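Local coordinates for protein Non-reducing end beta-L-arabinofuranosidase (Bacteroides thetaiotaomicron, PDB 5MQO) that probably hydrolyses glycosidic bonds in complex plant pectin as a family GH127 glycoside hydrolase of a gut bacterium, at residues A[255-258]-A[259-262]. Numbering follows the deposited sequence.
Sequences TGNP and RYLE
N257 is the N-cap of helix 258-270, and its side chain lies over the ring of Y260, three residues on. With CG anti to the backbone N (chi1 180°), the amide reaches forward along the chain, and OD1 of N257 accepts from R259 N at 3.1 Å, a somewhat bent capping bond. The backbone O of N257 accepts from Y260 N, three residues on, at 2.9 Å, and P258 O from E262 N, four residues on, at 3.0 Å. N257 ND2 sits over one face of the Y260 ring, displaced toward the rim and 3.2 Å from Y260 CZ; amide and ring planes are inclined by 33°. CB of N257 adds a CH-pi contact, 3.9 Å from the centroid of the Y260 ring. At the ring's edge, near its plane, T255 OG1 lies 3.4 Å from Y260 CD2. That hydroxyl also accepts from N257 N, closing an ST turn, and bonds to M251 O. G256, with positive phi, turns the chain out of helix 243-255. Beyond the turn, Y260 OH bonds D222 and R259 pairs with E229, both on helix 212-230. An Asn N-cap followed by proline thus starts the second helix of a hairpin, consistent with the (alpha/alpha)6 fold of GH127 catalytic domains.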
loop_
_atom_site.group_PDB
_atom_site.type_symbol
_atom_site.label_atom_id
_atom_site.label_comp_id
_atom_site.label_asym_id
_atom_site.label_seq_id
_atom_site.Cartn_x
_atom_site.Cartn_y
_atom_site.Cartn_z
ATOM N N THR A 255 -22.880 -10.780 2.337
ATOM C CA THR A 255 -24.074 -11.634 2.213
ATOM C C THR A 255 -24.622 -12.207 3.510
ATOM O O THR A 255 -25.773 -12.601 3.538
ATOM C CB THR A 255 -23.786 -12.852 1.323
ATOM O OG1 THR A 255 -22.689 -13.605 1.872
ATOM C CG2 THR A 255 -23.478 -12.425 -0.115
ATOM N N GLY A 256 -23.803 -12.286 4.561
ATOM C CA GLY A 256 -24.185 -12.906 5.824
ATOM C C GLY A 256 -24.153 -14.420 5.752
ATOM O O GLY A 256 -24.606 -15.092 6.677
ATOM N N ASN A 257 -23.597 -14.971 4.679
ATOM C CA ASN A 257 -23.711 -16.390 4.414
ATOM C C ASN A 257 -22.626 -17.182 5.157
ATOM O O ASN A 257 -21.478 -17.203 4.688
ATOM C CB ASN A 257 -23.615 -16.610 2.910
ATOM C CG ASN A 257 -23.712 -18.070 2.515
ATOM O OD1 ASN A 257 -23.523 -18.971 3.330
ATOM N ND2 ASN A 257 -23.983 -18.308 1.239
ATOM N N PRO A 258 -22.994 -17.888 6.268
ATOM C CA PRO A 258 -22.003 -18.582 7.149
ATOM C C PRO A 258 -21.061 -19.549 6.467
ATOM O O PRO A 258 -19.962 -19.782 6.965
ATOM C CB PRO A 258 -22.871 -19.369 8.155
ATOM C CG PRO A 258 -24.220 -19.416 7.552
ATOM C CD PRO A 258 -24.371 -18.182 6.709
ATOM N N ARG A 259 -21.500 -20.116 5.353
ATOM C CA ARG A 259 -20.671 -21.010 4.549
ATOM C C ARG A 259 -19.354 -20.320 4.106
ATOM O O ARG A 259 -18.313 -20.971 3.985
ATOM C CB ARG A 259 -21.501 -21.520 3.359
ATOM C CG ARG A 259 -20.831 -22.567 2.503
ATOM C CD ARG A 259 -21.862 -23.539 1.946
ATOM N NE ARG A 259 -21.257 -24.487 0.998
ATOM C CZ ARG A 259 -21.348 -24.428 -0.334
ATOM N NH1 ARG A 259 -22.031 -23.453 -0.957
ATOM N NH2 ARG A 259 -20.736 -25.363 -1.062
ATOM N N TYR A 260 -19.406 -19.003 3.912
ATOM C CA TYR A 260 -18.258 -18.255 3.411
ATOM C C TYR A 260 -17.203 -18.006 4.490
ATOM O O TYR A 260 -15.987 -18.102 4.231
ATOM C CB TYR A 260 -18.720 -16.941 2.770
ATOM C CG TYR A 260 -19.693 -17.118 1.606
ATOM C CD1 TYR A 260 -19.793 -18.330 0.901
ATOM C CD2 TYR A 260 -20.492 -16.061 1.185
ATOM C CE1 TYR A 260 -20.671 -18.483 -0.149
ATOM C CE2 TYR A 260 -21.363 -16.208 0.114
ATOM C CZ TYR A 260 -21.448 -17.428 -0.553
ATOM O OH TYR A 260 -22.306 -17.592 -1.624
ATOM N N LEU A 261 -17.669 -17.675 5.687
ATOM C CA LEU A 261 -16.811 -17.604 6.850
ATOM C C LEU A 261 -16.219 -18.979 7.158
ATOM O O LEU A 261 -15.038 -19.065 7.469
ATOM C CB LEU A 261 -17.605 -17.088 8.044
ATOM C CG LEU A 261 -16.890 -16.952 9.388
ATOM C CD1 LEU A 261 -15.675 -16.044 9.260
ATOM C CD2 LEU A 261 -17.851 -16.432 10.446
ATOM N N GLU A 262 -17.017 -20.048 7.081
ATOM C CA GLU A 262 -16.476 -21.400 7.349
ATOM C C GLU A 262 -15.391 -21.788 6.354
ATOM O O GLU A 262 -14.415 -22.434 6.737
ATOM C CB GLU A 262 -17.554 -22.501 7.370
ATOM C CG GLU A 262 -18.352 -22.614 8.672
ATOM C CD GLU A 262 -17.494 -22.665 9.944
ATOM O OE1 GLU A 262 -16.592 -23.549 10.039
ATOM O OE2 GLU A 262 -17.730 -21.800 10.837
#